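Local coordinates for protein transcriptional regulator ComR (Streptococcus vestibularis F0396, PDB 6HU8) that regulates competence as a transcription factor of the RNPP family, pairing a probable DNA-binding helix-turn-helix domain with a helical TPR domain for signalling peptides, at residues A[73-78]-A[109-114]; A[120-125]-A[162-167]; A[252-257]-A[269-274]. All coordinates share one frame; numbering follows the deposited sequence.

Contact 1. Residues A[73-78]-A[109-114]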
ATOM      1  N   GLU A  73      -9.343  18.437   9.899  1.00 50.93           N
ATOM      2  CA  GLU A  73      -8.068  18.024  10.459  1.00 53.12           C
ATOM      3  C   GLU A  73      -8.190  16.779  11.339  1.00 56.32           C
ATOM      4  O   GLU A  73      -9.213  16.523  11.990  1.00 51.53           O
ATOM      5  CB  GLU A  73      -7.424  19.170  11.242  1.00 58.22           C
ATOM      6  CG  GLU A  73      -8.013  19.425  12.602  1.00 60.65           C
ATOM      7  CD  GLU A  73      -7.421  20.669  13.223  1.00 67.91           C
ATOM      8  OE1 GLU A  73      -7.082  21.598  12.459  1.00 70.00           O
ATOM      9  OE2 GLU A  73      -7.289  20.720  14.464  1.00 73.67           O
ATOM     10  N   ILE A  74      -7.105  16.014  11.342  1.00 53.86           N
ATOM     11  CA  ILE A  74      -7.047  14.704  11.952  1.00 49.66           C
ATOM     12  C   ILE A  74      -6.144  14.786  13.181  1.00 49.73           C
ATOM     13  O   ILE A  74      -5.062  15.362  13.120  1.00 48.35           O
ATOM     14  CB  ILE A  74      -6.525  13.666  10.931  1.00 47.03           C
ATOM     15  CG1 ILE A  74      -7.324  13.765   9.622  1.00 44.20           C
ATOM     16  CG2 ILE A  74      -6.559  12.253  11.499  1.00 46.01           C
ATOM     17  CD1 ILE A  74      -6.737  12.928   8.489  1.00 44.02           C
ATOM     18  N   PRO A  75      -6.611  14.255  14.317  1.00 50.20           N
ATOM     19  CA  PRO A  75      -5.828  14.328  15.561  1.00 47.01           C
ATOM     20  C   PRO A  75      -4.474  13.608  15.471  1.00 50.54           C
ATOM     21  O   PRO A  75      -4.359  12.605  14.768  1.00 44.37           O
ATOM     22  CB  PRO A  75      -6.738  13.642  16.591  1.00 46.96           C
ATOM     23  CG  PRO A  75      -8.128  13.768  16.027  1.00 51.96           C
ATOM     24  CD  PRO A  75      -7.960  13.692  14.528  1.00 47.62           C
ATOM     25  N   ASP A  76      -3.471  14.116  16.185  1.00 46.38           N
ATOM     26  CA  ASP A  76      -2.160  13.475  16.246  1.00 50.68           C
ATOM     27  C   ASP A  76      -2.271  12.012  16.680  1.00 43.12           C
ATOM     28  O   ASP A  76      -1.510  11.176  16.229  1.00 46.38           O
ATOM     29  CB  ASP A  76      -1.226  14.226  17.208  1.00 49.60           C
ATOM     30  CG  ASP A  76      -0.741  15.551  16.644  1.00 52.59           C
ATOM     31  OD1 ASP A  76      -0.910  15.780  15.426  1.00 57.39           O
ATOM     32  OD2 ASP A  76      -0.171  16.356  17.414  1.00 54.68           O
ATOM     33  N   THR A  77      -3.228  11.725  17.552  1.00 44.06           N
ATOM     34  CA  THR A  77      -3.442  10.382  18.082  1.00 47.23           C
ATOM     35  C   THR A  77      -3.752   9.346  16.985  1.00 45.40           C
ATOM     36  O   THR A  77      -3.333   8.186  17.066  1.00 41.96           O
ATOM     37  CB  THR A  77      -4.594  10.390  19.096  1.00 47.58           C
ATOM     38  OG1 THR A  77      -5.714  11.069  18.516  1.00 54.90           O
ATOM     39  CG2 THR A  77      -4.188  11.115  20.379  1.00 50.43           C
ATOM     40  N   TYR A  78      -4.499   9.769  15.967  1.00 46.47           N
ATOM     41  CA  TYR A  78      -4.783   8.880  14.843  1.00 44.07           C
ATOM     42  C   TYR A  78      -3.487   8.469  14.161  1.00 42.23           C
ATOM     43  O   TYR A  78      -3.224   7.280  13.942  1.00 41.74           O
ATOM     44  CB  TYR A  78      -5.709   9.539  13.821  1.00 43.13           C
ATOM     45  CG  TYR A  78      -5.717   8.764  12.519  1.00 40.72           C
ATOM     46  CD1 TYR A  78      -6.444   7.587  12.404  1.00 40.71           C
ATOM     47  CD2 TYR A  78      -4.960   9.179  11.430  1.00 41.63           C
ATOM     48  CE1 TYR A  78      -6.448   6.856  11.223  1.00 41.22           C
ATOM     49  CE2 TYR A  78      -4.948   8.450  10.241  1.00 43.50           C
ATOM     50  CZ  TYR A  78      -5.696   7.292  10.145  1.00 41.46           C
ATOM     51  OH  TYR A  78      -5.702   6.559   8.977  1.00 42.79           O
ATOM     52  N   ASN A 109     -12.819   2.326  14.705  1.00 48.46           N
ATOM     53  CA  ASN A 109     -13.856   2.680  15.668  1.00 46.53           C
ATOM     54  C   ASN A 109     -13.640   4.046  16.315  1.00 46.57           C
ATOM     55  O   ASN A 109     -14.600   4.775  16.587  1.00 47.62           O
ATOM     56  CB  ASN A 109     -13.941   1.606  16.749  1.00 46.78           C
ATOM     57  CG  ASN A 109     -14.586   0.337  16.245  1.00 51.44           C
ATOM     58  OD1 ASN A 109     -15.434   0.370  15.345  1.00 50.26           O
ATOM     59  ND2 ASN A 109     -14.201  -0.791  16.827  1.00 48.90           N
ATOM     60  N   GLN A 110     -12.378   4.391  16.545  1.00 46.27           N
ATOM     61  CA  GLN A 110     -12.042   5.631  17.233  1.00 44.38           C
ATOM     62  C   GLN A 110     -12.063   6.866  16.341  1.00 47.61           C
ATOM     63  O   GLN A 110     -12.173   7.981  16.844  1.00 47.04           O
ATOM     64  CB  GLN A 110     -10.659   5.517  17.870  1.00 45.44           C
ATOM     65  CG  GLN A 110     -10.578   4.492  18.998  1.00 53.52           C
ATOM     66  CD  GLN A 110      -9.310   4.635  19.825  1.00 54.95           C
ATOM     67  OE1 GLN A 110      -8.977   5.726  20.293  1.00 58.02           O
ATOM     68  NE2 GLN A 110      -8.597   3.533  20.003  1.00 56.33           N
ATOM     69  N   PHE A 111     -11.942   6.684  15.025  1.00 46.37           N
ATOM     70  CA  PHE A 111     -11.710   7.829  14.144  1.00 44.84           C
ATOM     71  C   PHE A 111     -12.471   7.849  12.829  1.00 40.40           C
ATOM     72  O   PHE A 111     -12.367   8.824  12.091  1.00 42.66           O
ATOM     73  CB  PHE A 111     -10.216   7.938  13.827  1.00 42.87           C
ATOM     74  CG  PHE A 111      -9.372   8.206  15.033  1.00 45.12           C
ATOM     75  CD1 PHE A 111      -9.376   9.456  15.628  1.00 47.47           C
ATOM     76  CD2 PHE A 111      -8.601   7.205  15.590  1.00 43.43           C
ATOM     77  CE1 PHE A 111      -8.609   9.704  16.755  1.00 46.57           C
ATOM     78  CE2 PHE A 111      -7.827   7.448  16.720  1.00 47.45           C
ATOM     79  CZ  PHE A 111      -7.833   8.697  17.300  1.00 44.91           C
ATOM     80  N   PHE A 112     -13.244   6.808  12.539  1.00 39.83           N
ATOM     81  CA  PHE A 112     -13.848   6.664  11.213  1.00 40.44           C
ATOM     82  C   PHE A 112     -14.630   7.903  10.760  1.00 44.57           C
ATOM     83  O   PHE A 112     -14.784   8.147   9.555  1.00 39.61           O
ATOM     84  CB  PHE A 112     -14.783   5.450  11.180  1.00 44.56           C
ATOM     85  CG  PHE A 112     -16.130   5.717  11.790  1.00 43.29           C
ATOM     86  CD1 PHE A 112     -16.322   5.581  13.158  1.00 43.91           C
ATOM     87  CD2 PHE A 112     -17.196   6.111  11.000  1.00 40.60           C
ATOM     88  CE1 PHE A 112     -17.551   5.842  13.723  1.00 44.45           C
ATOM     89  CE2 PHE A 112     -18.436   6.372  11.554  1.00 42.36           C
ATOM     90  CZ  PHE A 112     -18.616   6.236  12.917  1.00 46.17           C
ATOM     91  N   ASP A 113     -15.135   8.682  11.719  1.00 44.07           N
ATOM     92  CA  ASP A 113     -16.034   9.781  11.373  1.00 42.33           C
ATOM     93  C   ASP A 113     -15.293  11.088  11.078  1.00 40.65           C
ATOM     94  O   ASP A 113     -15.909  12.069  10.665  1.00 46.63           O
ATOM     95  CB  ASP A 113     -17.084  10.023  12.482  1.00 44.42           C
ATOM     96  CG  ASP A 113     -18.332  10.757  11.951  1.00 49.74           C
ATOM     97  OD1 ASP A 113     -18.697  10.527  10.778  1.00 42.31           O
ATOM     98  OD2 ASP A 113     -18.939  11.575  12.685  1.00 47.44           O
ATOM     99  N   ILE A 114     -13.977  11.114  11.258  1.00 40.06           N
ATOM    100  CA  ILE A 114     -13.248  12.325  10.901  1.00 43.53           C
ATOM    101  C   ILE A 114     -12.163  12.042   9.868  1.00 39.39           C
ATOM    102  O   ILE A 114     -11.289  12.886   9.649  1.00 38.80           O
ATOM    103  CB  ILE A 114     -12.618  13.015  12.157  1.00 39.92           C
ATOM    104  CG1 ILE A 114     -11.839  12.014  13.014  1.00 41.68           C
ATOM    105  CG2 ILE A 114     -13.711  13.657  13.012  1.00 39.81           C
ATOM    106  CD1 ILE A 114     -10.439  11.690  12.525  1.00 44.71           C
TER
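Phe111, near the C-terminal end of helix 94-111, turns its ring into the first turn of helix 76-87 and makes the largest share of the contact between 73-78 and 109-114. Its CB already touches Tyr78 CD1, at 4.0 Å. Chi1 (-63°) sets CG anti to the carbonyl carbon, and CG and CD1 both come near Tyr78 CB, which stands almost exactly over the ring centre in a CH-pi contact, 3.9 Å from the centroid. CD2 meets Tyr78 CD1 at 3.9 Å, where the edge of the tyrosine ring is directed at the phenylalanine face; this offset edge-to-face pair has its planes at 75°. Farther out, CE1 reaches Pro75 CG and Thr77 OG1, CE2 approaches Tyr78 CA, and the tip, CZ, lies 3.4 Å from Thr77 OG1 and 3.7 Å from Tyr78 N. Pro75 is the N-cap residue, so the ring rests against the very start of the helix. Beside it, Ile114 CD1 meets Pro75 CD tip to tip at 3.8 Å and also packs on Ile74 CG2. The polar end of Tyr78 is held elsewhere, its OH hydrogen-bonded to Glu119 of helix 117-131. The contact thus lies near the surface, where helices 76-87 and 94-111 meet at the start of the TPR region, with Met81 also against Phe111 and Leu115 against Ile74 and Tyr78.

Contact 2. Residues A[120-125]-A[162-167]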
ATOM      1  N   LEU A 120      -9.446   6.012   5.059  1.00 35.31           N
ATOM      2  CA  LEU A 120     -10.398   4.936   5.267  1.00 34.13           C
ATOM      3  C   LEU A 120     -10.077   3.764   4.368  1.00 36.42           C
ATOM      4  O   LEU A 120     -10.198   2.621   4.796  1.00 33.66           O
ATOM      5  CB  LEU A 120     -11.826   5.417   5.001  1.00 32.58           C
ATOM      6  CG  LEU A 120     -12.413   6.303   6.108  1.00 34.14           C
ATOM      7  CD1 LEU A 120     -13.736   6.943   5.671  1.00 35.62           C
ATOM      8  CD2 LEU A 120     -12.602   5.466   7.363  1.00 34.17           C
ATOM      9  N   LEU A 121      -9.695   4.046   3.120  1.00 35.68           N
ATOM     10  CA  LEU A 121      -9.297   2.971   2.193  1.00 35.14           C
ATOM     11  C   LEU A 121      -8.054   2.238   2.694  1.00 36.27           C
ATOM     12  O   LEU A 121      -7.944   1.014   2.569  1.00 39.54           O
ATOM     13  CB  LEU A 121      -9.026   3.508   0.788  1.00 37.37           C
ATOM     14  CG  LEU A 121      -8.499   2.421  -0.177  1.00 37.19           C
ATOM     15  CD1 LEU A 121      -9.613   1.436  -0.512  1.00 35.63           C
ATOM     16  CD2 LEU A 121      -7.914   3.025  -1.449  1.00 34.86           C
ATOM     17  N   THR A 122      -7.110   2.987   3.260  1.00 37.24           N
ATOM     18  CA  THR A 122      -5.913   2.374   3.820  1.00 36.51           C
ATOM     19  C   THR A 122      -6.288   1.312   4.846  1.00 41.16           C
ATOM     20  O   THR A 122      -5.690   0.223   4.880  1.00 41.43           O
ATOM     21  CB  THR A 122      -4.978   3.428   4.462  1.00 41.57           C
ATOM     22  OG1 THR A 122      -4.204   4.057   3.428  1.00 42.94           O
ATOM     23  CG2 THR A 122      -4.025   2.772   5.445  1.00 46.91           C
ATOM     24  N   LEU A 123      -7.290   1.613   5.669  1.00 36.46           N
ATOM     25  CA  LEU A 123      -7.722   0.663   6.686  1.00 38.70           C
ATOM     26  C   LEU A 123      -8.367  -0.562   6.036  1.00 39.37           C
ATOM     27  O   LEU A 123      -8.090  -1.693   6.422  1.00 38.98           O
ATOM     28  CB  LEU A 123      -8.682   1.330   7.667  1.00 38.86           C
ATOM     29  CG  LEU A 123      -8.045   2.456   8.496  1.00 36.84           C
ATOM     30  CD1 LEU A 123      -9.045   3.090   9.471  1.00 35.46           C
ATOM     31  CD2 LEU A 123      -6.809   1.953   9.235  1.00 42.20           C
ATOM     32  N   ASP A 124      -9.226  -0.326   5.046  1.00 37.98           N
ATOM     33  CA  ASP A 124      -9.862  -1.413   4.313  1.00 38.99           C
ATOM     34  C   ASP A 124      -8.831  -2.330   3.635  1.00 42.87           C
ATOM     35  O   ASP A 124      -8.985  -3.551   3.655  1.00 45.46           O
ATOM     36  CB  ASP A 124     -10.822  -0.856   3.262  1.00 40.44           C
ATOM     37  CG  ASP A 124     -12.154  -0.415   3.854  1.00 43.32           C
ATOM     38  OD1 ASP A 124     -12.591  -0.989   4.876  1.00 42.72           O
ATOM     39  OD2 ASP A 124     -12.772   0.500   3.277  1.00 50.01           O
ATOM     40  N   ILE A 125      -7.801  -1.737   3.024  1.00 40.76           N
ATOM     41  CA  ILE A 125      -6.775  -2.507   2.313  1.00 41.70           C
ATOM     42  C   ILE A 125      -6.005  -3.433   3.250  1.00 42.59           C
ATOM     43  O   ILE A 125      -5.874  -4.623   2.984  1.00 46.21           O
ATOM     44  CB  ILE A 125      -5.752  -1.594   1.597  1.00 41.75           C
ATOM     45  CG1 ILE A 125      -6.380  -0.927   0.378  1.00 34.69           C
ATOM     46  CG2 ILE A 125      -4.502  -2.391   1.174  1.00 39.66           C
ATOM     47  CD1 ILE A 125      -5.462   0.096  -0.277  1.00 37.46           C
ATOM     48  N   ASP A 162      -0.055   5.791  -0.741  1.00 32.58           N
ATOM     49  CA  ASP A 162       0.160   5.360  -2.134  1.00 38.05           C
ATOM     50  C   ASP A 162       0.718   3.934  -2.195  1.00 38.60           C
ATOM     51  O   ASP A 162       0.268   3.099  -2.998  1.00 36.84           O
ATOM     52  CB  ASP A 162       1.132   6.292  -2.866  1.00 37.94           C
ATOM     53  CG  ASP A 162       0.574   7.680  -3.081  1.00 41.51           C
ATOM     54  OD1 ASP A 162      -0.666   7.847  -3.059  1.00 40.67           O
ATOM     55  OD2 ASP A 162       1.396   8.604  -3.283  1.00 41.34           O
ATOM     56  N   LEU A 163       1.714   3.670  -1.346  1.00 36.62           N
ATOM     57  CA  LEU A 163       2.351   2.354  -1.282  1.00 38.01           C
ATOM     58  C   LEU A 163       1.350   1.285  -0.899  1.00 37.07           C
ATOM     59  O   LEU A 163       1.441   0.152  -1.372  1.00 36.74           O
ATOM     60  CB  LEU A 163       3.515   2.354  -0.290  1.00 37.36           C
ATOM     61  CG  LEU A 163       4.746   3.151  -0.725  1.00 38.47           C
ATOM     62  CD1 LEU A 163       5.830   2.986   0.307  1.00 39.65           C
ATOM     63  CD2 LEU A 163       5.248   2.715  -2.090  1.00 43.02           C
ATOM     64  N   LEU A 164       0.377   1.639  -0.067  1.00 34.57           N
ATOM     65  CA  LEU A 164      -0.619   0.659   0.340  1.00 32.83           C
ATOM     66  C   LEU A 164      -1.652   0.418  -0.774  1.00 37.00           C
ATOM     67  O   LEU A 164      -2.116  -0.704  -0.952  1.00 35.57           O
ATOM     68  CB  LEU A 164      -1.289   1.091   1.645  1.00 36.67           C
ATOM     69  CG  LEU A 164      -0.316   1.031   2.835  1.00 41.40           C
ATOM     70  CD1 LEU A 164      -0.935   1.598   4.100  1.00 46.76           C
ATOM     71  CD2 LEU A 164       0.162  -0.378   3.084  1.00 37.37           C
ATOM     72  N   VAL A 165      -2.023   1.461  -1.511  1.00 36.23           N
ATOM     73  CA  VAL A 165      -2.865   1.265  -2.690  1.00 36.95           C
ATOM     74  C   VAL A 165      -2.142   0.317  -3.652  1.00 35.90           C
ATOM     75  O   VAL A 165      -2.735  -0.600  -4.237  1.00 35.89           O
ATOM     76  CB  VAL A 165      -3.179   2.605  -3.401  1.00 35.41           C
ATOM     77  CG1 VAL A 165      -3.860   2.351  -4.738  1.00 34.16           C
ATOM     78  CG2 VAL A 165      -4.033   3.520  -2.498  1.00 31.16           C
ATOM     79  N   ILE A 166      -0.849   0.552  -3.815  1.00 35.25           N
ATOM     80  CA  ILE A 166      -0.031  -0.270  -4.706  1.00 38.79           C
ATOM     81  C   ILE A 166       0.036  -1.708  -4.181  1.00 38.53           C
ATOM     82  O   ILE A 166       0.089  -2.664  -4.957  1.00 41.02           O
ATOM     83  CB  ILE A 166       1.392   0.322  -4.865  1.00 37.16           C
ATOM     84  CG1 ILE A 166       1.324   1.622  -5.665  1.00 36.95           C
ATOM     85  CG2 ILE A 166       2.335  -0.680  -5.560  1.00 38.61           C
ATOM     86  CD1 ILE A 166       2.648   2.347  -5.793  1.00 38.94           C
ATOM     87  N   ASP A 167       0.009  -1.868  -2.863  1.00 35.00           N
ATOM     88  CA  ASP A 167      -0.094  -3.204  -2.288  1.00 37.50           C
ATOM     89  C   ASP A 167      -1.406  -3.888  -2.727  1.00 39.31           C
ATOM     90  O   ASP A 167      -1.401  -5.059  -3.143  1.00 35.63           O
ATOM     91  CB  ASP A 167      -0.005  -3.126  -0.764  1.00 39.91           C
ATOM     92  CG  ASP A 167       0.599  -4.364  -0.151  1.00 45.73           C
ATOM     93  OD1 ASP A 167       0.875  -5.334  -0.895  1.00 46.90           O
ATOM     94  OD2 ASP A 167       0.797  -4.358   1.082  1.00 47.19           O
TER
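Leu164 and Val165 of helix 160-173 pack against Thr122, Leu121 and Ile125 of helix 117-131 in the all-helical TPR domain of this RNPP-family regulator. The two short helical segments run in broadly the same direction, crossing at 40° with their axes 9.7 Å apart at closest approach, and the interface between them is buried and essentially apolar. Along 162-167, Asp162 faces away from the partner helix; its carboxylate is bound by Lys155 and by the backbone N of Ser159. Leu163 likewise packs elsewhere, against Leu206 and Tyr202 of helix 200-219. Leu164 is the first to engage 120-125: its CD1 methyl comes to 3.6 Å from Thr122 CG2, the two side chains crossing obliquely. The threonine methyl is anti to its own backbone N, while OG1 has weak hydrogen bonds to Glu118 O and Asn161 OD1. Leu164 also touches Ile86 of helix 76-87, so a third helix borders this side of the interface. Val165 follows, presenting CG2 to Leu121 CD2 at 4.1 Å, with the two side chains at about a right angle; Leu121 in turn packs on Val141 and Leu148 of helix 139-152. Ile166 points away from 120-125 and packs on Phe158 and Asp209. The closest fit to the backbone of 162-167 is made by Ile125. Its chi2 of 174° extends the chain to CD1, and this terminal methyl lies 3.5 Å from Leu164 O and 3.7 Å from Val165 CA, while CG2 of the same isoleucine is 3.6 Å from Leu164 O.

Contact 3. Residues A[252-257]-A[269-274]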
ATOM      1  N   LEU A 252      13.559 -15.851  -1.695  1.00 32.97           N
ATOM      2  CA  LEU A 252      13.157 -15.440  -3.052  1.00 38.90           C
ATOM      3  C   LEU A 252      14.326 -15.465  -4.032  1.00 39.24           C
ATOM      4  O   LEU A 252      14.169 -15.923  -5.167  1.00 38.33           O
ATOM      5  CB  LEU A 252      12.535 -14.035  -3.053  1.00 33.13           C
ATOM      6  CG  LEU A 252      11.109 -13.883  -2.529  1.00 38.15           C
ATOM      7  CD1 LEU A 252      10.827 -12.420  -2.151  1.00 39.62           C
ATOM      8  CD2 LEU A 252      10.113 -14.358  -3.601  1.00 40.16           C
ATOM      9  N   GLU A 253      15.492 -14.970  -3.618  1.00 35.46           N
ATOM     10  CA  GLU A 253      16.659 -15.022  -4.502  1.00 37.47           C
ATOM     11  C   GLU A 253      17.053 -16.478  -4.815  1.00 41.36           C
ATOM     12  O   GLU A 253      17.504 -16.797  -5.929  1.00 38.59           O
ATOM     13  CB  GLU A 253      17.856 -14.271  -3.896  1.00 40.43           C
ATOM     14  CG  GLU A 253      18.971 -14.053  -4.928  1.00 42.98           C
ATOM     15  CD  GLU A 253      20.134 -13.228  -4.425  1.00 44.73           C
ATOM     16  OE1 GLU A 253      21.168 -13.200  -5.119  1.00 41.75           O
ATOM     17  OE2 GLU A 253      20.019 -12.596  -3.352  1.00 45.85           O
ATOM     18  N   ALA A 254      16.875 -17.363  -3.838  1.00 32.97           N
ATOM     19  CA  ALA A 254      17.124 -18.779  -4.053  1.00 36.15           C
ATOM     20  C   ALA A 254      16.163 -19.383  -5.082  1.00 34.91           C
ATOM     21  O   ALA A 254      16.585 -20.155  -5.953  1.00 34.03           O
ATOM     22  CB  ALA A 254      17.028 -19.535  -2.729  1.00 36.01           C
ATOM     23  N   LYS A 255      14.885 -19.030  -4.978  1.00 32.84           N
ATOM     24  CA  LYS A 255      13.859 -19.548  -5.882  1.00 37.35           C
ATOM     25  C   LYS A 255      14.091 -19.055  -7.306  1.00 39.16           C
ATOM     26  O   LYS A 255      13.878 -19.793  -8.275  1.00 39.00           O
ATOM     27  CB  LYS A 255      12.457 -19.153  -5.388  1.00 37.29           C
ATOM     28  CG  LYS A 255      11.878 -20.170  -4.390  1.00 35.48           C
ATOM     29  CD  LYS A 255      10.991 -19.525  -3.358  1.00 43.67           C
ATOM     30  CE  LYS A 255       9.803 -20.414  -3.002  1.00 48.89           C
ATOM     31  NZ  LYS A 255      10.138 -21.787  -2.558  1.00 36.77           N
ATOM     32  N   TYR A 256      14.531 -17.808  -7.426  1.00 36.47           N
ATOM     33  CA  TYR A 256      14.939 -17.242  -8.713  1.00 40.74           C
ATOM     34  C   TYR A 256      16.095 -18.031  -9.364  1.00 41.34           C
ATOM     35  O   TYR A 256      16.018 -18.427 -10.547  1.00 41.02           O
ATOM     36  CB  TYR A 256      15.335 -15.774  -8.523  1.00 37.29           C
ATOM     37  CG  TYR A 256      16.030 -15.183  -9.725  1.00 37.49           C
ATOM     38  CD1 TYR A 256      15.312 -14.817 -10.862  1.00 39.53           C
ATOM     39  CD2 TYR A 256      17.409 -15.008  -9.733  1.00 43.57           C
ATOM     40  CE1 TYR A 256      15.953 -14.285 -11.970  1.00 39.28           C
ATOM     41  CE2 TYR A 256      18.055 -14.485 -10.830  1.00 42.46           C
ATOM     42  CZ  TYR A 256      17.325 -14.129 -11.945  1.00 41.27           C
ATOM     43  OH  TYR A 256      17.979 -13.604 -13.028  1.00 46.54           O
ATOM     44  N   GLU A 257      17.165 -18.252  -8.598  1.00 37.76           N
ATOM     45  CA  GLU A 257      18.317 -19.016  -9.085  1.00 36.37           C
ATOM     46  C   GLU A 257      17.920 -20.432  -9.501  1.00 41.14           C
ATOM     47  O   GLU A 257      18.354 -20.927 -10.544  1.00 41.54           O
ATOM     48  CB  GLU A 257      19.430 -19.072  -8.026  1.00 38.21           C
ATOM     49  CG  GLU A 257      20.116 -17.747  -7.791  1.00 34.79           C
ATOM     50  CD  GLU A 257      20.943 -17.273  -8.988  1.00 44.73           C
ATOM     51  OE1 GLU A 257      21.336 -16.080  -8.989  1.00 42.87           O
ATOM     52  OE2 GLU A 257      21.213 -18.085  -9.912  1.00 43.05           O
ATOM     53  N   GLU A 269      23.235 -21.789  -1.677  1.00 34.96           N
ATOM     54  CA  GLU A 269      23.924 -20.702  -0.977  1.00 38.34           C
ATOM     55  C   GLU A 269      22.937 -19.657  -0.455  1.00 37.93           C
ATOM     56  O   GLU A 269      23.047 -19.197   0.689  1.00 34.96           O
ATOM     57  CB  GLU A 269      24.955 -20.041  -1.904  1.00 38.68           C
ATOM     58  CG  GLU A 269      26.099 -20.996  -2.303  1.00 42.22           C
ATOM     59  CD  GLU A 269      27.053 -20.406  -3.327  1.00 45.92           C
ATOM     60  OE1 GLU A 269      26.755 -19.320  -3.871  1.00 48.89           O
ATOM     61  OE2 GLU A 269      28.099 -21.044  -3.595  1.00 52.76           O
ATOM     62  N   ASN A 270      21.961 -19.289  -1.284  1.00 33.27           N
ATOM     63  CA  ASN A 270      20.983 -18.276  -0.899  1.00 32.04           C
ATOM     64  C   ASN A 270      20.033 -18.767   0.200  1.00 36.59           C
ATOM     65  O   ASN A 270      19.721 -18.006   1.128  1.00 34.77           O
ATOM     66  CB  ASN A 270      20.203 -17.802  -2.130  1.00 34.18           C
ATOM     67  CG  ASN A 270      21.070 -16.972  -3.073  1.00 39.82           C
ATOM     68  OD1 ASN A 270      21.955 -16.234  -2.624  1.00 46.78           O
ATOM     69  ND2 ASN A 270      20.824 -17.081  -4.369  1.00 39.97           N
ATOM     70  N   TYR A 271      19.614 -20.031   0.138  1.00 32.65           N
ATOM     71  CA  TYR A 271      18.855 -20.605   1.257  1.00 33.73           C
ATOM     72  C   TYR A 271      19.702 -20.632   2.527  1.00 35.88           C
ATOM     73  O   TYR A 271      19.187 -20.380   3.623  1.00 34.95           O
ATOM     74  CB  TYR A 271      18.366 -22.020   0.945  1.00 34.70           C
ATOM     75  CG  TYR A 271      16.966 -22.069   0.369  1.00 31.98           C
ATOM     76  CD1 TYR A 271      15.863 -21.655   1.117  1.00 34.45           C
ATOM     77  CD2 TYR A 271      16.748 -22.547  -0.915  1.00 34.39           C
ATOM     78  CE1 TYR A 271      14.573 -21.686   0.585  1.00 36.29           C
ATOM     79  CE2 TYR A 271      15.463 -22.590  -1.453  1.00 34.30           C
ATOM     80  CZ  TYR A 271      14.385 -22.163  -0.699  1.00 37.02           C
ATOM     81  OH  TYR A 271      13.115 -22.214  -1.233  1.00 38.66           O
ATOM     82  N   ASP A 272      20.993 -20.932   2.395  1.00 32.59           N
ATOM     83  CA  ASP A 272      21.855 -20.994   3.577  1.00 35.61           C
ATOM     84  C   ASP A 272      22.035 -19.623   4.215  1.00 35.23           C
ATOM     85  O   ASP A 272      22.097 -19.513   5.451  1.00 36.57           O
ATOM     86  CB  ASP A 272      23.233 -21.591   3.244  1.00 33.52           C
ATOM     87  CG  ASP A 272      23.216 -23.105   3.164  1.00 40.37           C
ATOM     88  OD1 ASP A 272      22.196 -23.730   3.537  1.00 40.59           O
ATOM     89  OD2 ASP A 272      24.249 -23.680   2.749  1.00 40.88           O
ATOM     90  N   LYS A 273      22.139 -18.583   3.391  1.00 34.00           N
ATOM     91  CA  LYS A 273      22.110 -17.213   3.897  1.00 34.68           C
ATOM     92  C   LYS A 273      20.823 -16.921   4.664  1.00 38.58           C
ATOM     93  O   LYS A 273      20.859 -16.313   5.738  1.00 36.68           O
ATOM     94  CB  LYS A 273      22.253 -16.208   2.756  1.00 41.72           C
ATOM     95  CG  LYS A 273      23.667 -16.036   2.240  1.00 39.73           C
ATOM     96  CD  LYS A 273      23.706 -15.012   1.102  1.00 45.53           C
ATOM     97  CE  LYS A 273      25.108 -14.920   0.497  1.00 51.47           C
ATOM     98  NZ  LYS A 273      25.131 -14.170  -0.786  1.00 52.59           N
ATOM     99  N   ALA A 274      19.681 -17.317   4.094  1.00 33.11           N
ATOM    100  CA  ALA A 274      18.396 -17.186   4.780  1.00 30.89           C
ATOM    101  C   ALA A 274      18.363 -17.908   6.131  1.00 32.52           C
ATOM    102  O   ALA A 274      17.844 -17.377   7.119  1.00 34.62           O
ATOM    103  CB  ALA A 274      17.251 -17.718   3.869  1.00 34.90           C
TER
HETATM  104  O   HOH W   1      21.948 -15.387  -6.582  1.00 41.80           O
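Ala254 and Asn270 bring their CA atoms to 5.0 Å where segments 252-257 and 269-274 run nearly antiparallel, at 170°, with axes 8.1 Å apart. The small alanine side chain suits this close approach: Ala254 CB touches Asn270 CB at 3.7 Å and also meets the ring of Tyr271, the residue after Asn270. The methyl sits over one face of Tyr271, displaced toward the rim and nearest CD2 at 3.5 Å, in a CH-pi contact 27° off the ring normal. The tyrosine ring continues across the segment toward Lys255, whose bent chain passes the phenol oxygen, NZ lying 3.3 Å from Tyr271 OH. Both polar ends have partners near the C-terminal end of the chain: Lys255 forms salt bridges with Glu293 and Asp297, and Tyr271 OH is hydrogen-bonded to Asp297. Helices 246-261 and 264-279 are consecutive and joined by a short turn, an antiparallel helical hairpin within the TPR domain, the kind of arrangement TPR folds are built from, and helix 285-296 packs on Tyr271 and Ala274. On the other flank of Ala254 the contact is polar. Asn270 CG is anti to the carbonyl carbon (chi1 -70°), and ND2 touches the aliphatic parts of two glutamates, 3.6 Å from both Glu253 CG and Glu257 CG. Their side chains each cross that of Asn270 at about a right angle. A single water ties the three together: it accepts from Asn270 ND2 at 3.0 Å and donates to Glu253 OE1 and, at 2.6 Å, to Glu257 OE1. Both its protons are thereby used on carboxylates, while the second oxygen of Glu257, OE2, is bound by Asn261. Asn270 OD1, by contrast, is buried with no polar partner in the model.

How the contacts relate
The three contacts come in series along the chain and all lie within the ComR tetratricopeptide range. Contacts 1 and 2 are neighbours, their centres about 17 Å apart: helices 94-111 and 117-131 follow each other, and Phe112 O packs on Leu120 CD2 at 4.1 Å. The centre of contact 2 is about 5 Å from the centre of the chain. Contact 3 lies near the C-terminal end, its centre about 30 Å from that of contact 2 and about 43 Å from that of contact 1, across the chain's centre. Together they sit at one side, near the centre and at the other side of one helical array, built from successive helix-to-helix packing without any strand.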